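Local coordinates for serine proteinase inhibitor 1 (Myxoma virus, PDB 6BJ5), which inhibits serine proteases as a member of the poxviral branch of the serpin family and is important in virulence, at residues A[151-156]-A[302-307]. Numbering follows the deposited sequence.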
loop_
_atom_site.group_PDB
_atom_site.type_symbol
_atom_site.label_atom_id
_atom_site.label_comp_id
_atom_site.label_asym_id
_atom_site.label_seq_id
_atom_site.Cartn_x
_atom_site.Cartn_y
_atom_site.Cartn_z
ATOM N N LYS A 151 -5.396 -3.200 11.682
ATOM C CA LYS A 151 -5.044 -4.298 12.573
ATOM C C LYS A 151 -6.327 -5.059 12.877
ATOM O O LYS A 151 -7.216 -4.520 13.540
ATOM C CB LYS A 151 -4.367 -3.768 13.837
ATOM C CG LYS A 151 -3.821 -4.843 14.742
ATOM C CD LYS A 151 -3.056 -4.231 15.902
ATOM C CE LYS A 151 -2.440 -5.315 16.765
ATOM N NZ LYS A 151 -3.487 -6.209 17.343
ATOM N N THR A 152 -6.415 -6.309 12.411
ATOM C CA THR A 152 -7.647 -7.095 12.461
ATOM C C THR A 152 -7.340 -8.590 12.552
ATOM O O THR A 152 -6.432 -9.091 11.879
ATOM C CB THR A 152 -8.521 -6.849 11.217
ATOM O OG1 THR A 152 -8.585 -5.444 10.921
ATOM C CG2 THR A 152 -9.941 -7.397 11.434
ATOM N N SER A 153 -8.147 -9.315 13.323
ATOM C CA SER A 153 -7.990 -10.762 13.407
ATOM C C SER A 153 -8.611 -11.436 12.194
ATOM O O SER A 153 -9.380 -10.826 11.441
ATOM C CB SER A 153 -8.658 -11.315 14.657
ATOM O OG SER A 153 -8.244 -10.600 15.803
ATOM N N TRP A 154 -8.225 -12.695 11.979
ATOM C CA TRP A 154 -8.912 -13.517 10.994
ATOM C C TRP A 154 -10.334 -13.809 11.471
ATOM O O TRP A 154 -10.640 -13.756 12.668
ATOM C CB TRP A 154 -8.181 -14.846 10.761
ATOM C CG TRP A 154 -6.778 -14.719 10.281
ATOM C CD1 TRP A 154 -5.633 -15.071 10.952
ATOM C CD2 TRP A 154 -6.360 -14.210 9.013
ATOM N NE1 TRP A 154 -4.524 -14.802 10.169
ATOM C CE2 TRP A 154 -4.949 -14.275 8.976
ATOM C CE3 TRP A 154 -7.041 -13.706 7.902
ATOM C CZ2 TRP A 154 -4.217 -13.841 7.878
ATOM C CZ3 TRP A 154 -6.315 -13.284 6.815
ATOM C CH2 TRP A 154 -4.915 -13.350 6.809
ATOM N N ARG A 155 -11.218 -14.118 10.523
ATOM C CA ARG A 155 -12.519 -14.634 10.929
ATOM C C ARG A 155 -12.350 -15.990 11.630
ATOM O O ARG A 155 -12.887 -16.217 12.722
ATOM C CB ARG A 155 -13.455 -14.730 9.720
ATOM C CG ARG A 155 -14.868 -15.124 10.129
ATOM C CD ARG A 155 -15.741 -15.566 8.965
ATOM N NE ARG A 155 -17.020 -16.067 9.471
ATOM C CZ ARG A 155 -17.934 -16.697 8.741
ATOM N NH1 ARG A 155 -17.723 -16.924 7.450
ATOM N NH2 ARG A 155 -19.056 -17.115 9.313
ATOM N N HIS A 156 -11.540 -16.876 11.052
ATOM C CA HIS A 156 -11.167 -18.153 11.663
ATOM C C HIS A 156 -9.653 -18.186 11.776
ATOM O O HIS A 156 -8.957 -18.363 10.767
ATOM C CB HIS A 156 -11.669 -19.322 10.826
ATOM C CG HIS A 156 -13.156 -19.398 10.754
ATOM N ND1 HIS A 156 -13.822 -19.933 9.673
ATOM C CD2 HIS A 156 -14.108 -19.047 11.653
ATOM C CE1 HIS A 156 -15.125 -19.863 9.885
ATOM N NE2 HIS A 156 -15.325 -19.339 11.082
ATOM N N ASP A 302 0.133 -13.441 10.788
ATOM C CA ASP A 302 0.413 -14.583 11.664
ATOM C C ASP A 302 -0.901 -15.305 11.967
ATOM O O ASP A 302 -1.933 -15.029 11.353
ATOM C CB ASP A 302 1.146 -14.132 12.930
ATOM C CG ASP A 302 0.346 -13.142 13.741
ATOM O OD1 ASP A 302 -0.879 -12.994 13.514
ATOM O OD2 ASP A 302 0.949 -12.517 14.630
ATOM N N GLU A 303 -0.865 -16.229 12.938
ATOM C CA GLU A 303 -2.033 -17.068 13.218
ATOM C C GLU A 303 -3.241 -16.233 13.619
ATOM O O GLU A 303 -4.378 -16.583 13.286
ATOM C CB GLU A 303 -1.730 -18.096 14.321
ATOM C CG GLU A 303 -0.686 -19.137 13.972
ATOM C CD GLU A 303 0.739 -18.644 14.182
ATOM O OE1 GLU A 303 0.910 -17.453 14.521
ATOM O OE2 GLU A 303 1.689 -19.445 14.012
ATOM N N ARG A 304 -3.019 -15.121 14.329
ATOM C CA ARG A 304 -4.120 -14.365 14.931
ATOM C C ARG A 304 -4.797 -13.383 13.960
ATOM O O ARG A 304 -5.957 -13.011 14.176
ATOM C CB ARG A 304 -3.581 -13.653 16.178
ATOM C CG ARG A 304 -4.438 -12.566 16.787
ATOM C CD ARG A 304 -5.438 -13.046 17.829
ATOM N NE ARG A 304 -6.119 -11.891 18.417
ATOM C CZ ARG A 304 -7.414 -11.846 18.722
ATOM N NH1 ARG A 304 -8.196 -12.897 18.496
ATOM N NH2 ARG A 304 -7.931 -10.735 19.236
ATOM N N GLY A 305 -4.134 -12.993 12.885
ATOM C CA GLY A 305 -4.657 -11.982 11.977
ATOM C C GLY A 305 -3.517 -11.217 11.317
ATOM O O GLY A 305 -2.418 -11.741 11.164
ATOM N N THR A 306 -3.786 -9.958 10.961
ATOM C CA THR A 306 -2.851 -9.153 10.180
ATOM C C THR A 306 -2.740 -7.737 10.734
ATOM O O THR A 306 -3.754 -7.116 11.084
ATOM C CB THR A 306 -3.295 -9.089 8.715
ATOM O OG1 THR A 306 -3.203 -10.400 8.129
ATOM C CG2 THR A 306 -2.425 -8.079 7.914
ATOM N N THR A 307 -1.507 -7.211 10.776
ATOM C CA THR A 307 -1.252 -5.814 11.126
ATOM C C THR A 307 -0.530 -5.169 9.955
ATOM O O THR A 307 0.539 -5.638 9.551
ATOM C CB THR A 307 -0.413 -5.682 12.401
ATOM O OG1 THR A 307 -1.061 -6.366 13.481
ATOM C CG2 THR A 307 -0.260 -4.187 12.787
#
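Trp154 has CG anti to its own carbonyl carbon and beside its backbone N (chi1 -59°), and chi2 turns the indole so that it reaches the bend at 302-305. Its NE1 donates in the ring plane to the carbonyl oxygen of Asp302, with NE1 to O at 2.9 Å and nearly straight (164°). One face of the five-membered ring takes a CH-pi contact from Gly305, whose CA sits 3.5 Å from the ring centroid. Gly305 adopts a positive phi of 150°, and with no CB it lets the two backbones close to 3.8 Å between its CA and that of Ser153. Within the turn, OD1 of Asp302 accepts weak hydrogen bonds from the backbone N of Arg304 and of Gly305. Trp154 N donates to Arg304 O (3.2 Å) from a position tilted out of that carbonyl's plane. Ser153 OG lies 3.3 Å above the centre of the Arg304 guanidinium plane, in contact but not hydrogen-bonded.

The strands pair antiparallel from Ser153–Gly305 onward. The hydrogen-bonded pair Thr152–Thr306 makes a reciprocal N-H to O couple, 3.1 Å from Thr152 N to Thr306 O and 2.9 Å from Thr306 N to Thr152 O. On the other face, Lys151 and Thr307 lie side by side. Thr306 OG1 approaches Trp154 CZ2 and is hydrogen-bonded to Tyr205, whose ring also stacks on Trp154.

Strand 305-314 lies between strands 142-153 and 293-302 in the large sheet, the place of strand 4A in serpins with an inserted reactive-centre loop, consistent with a cleaved form; Trp154 marks the breach at the loop's entry. Here the buried indole has its one N-H satisfied by the carbonyl of Asp302, just ahead of the hinge, and hydrogen bonding and ring packing are placed to hold the start of the inserted strand.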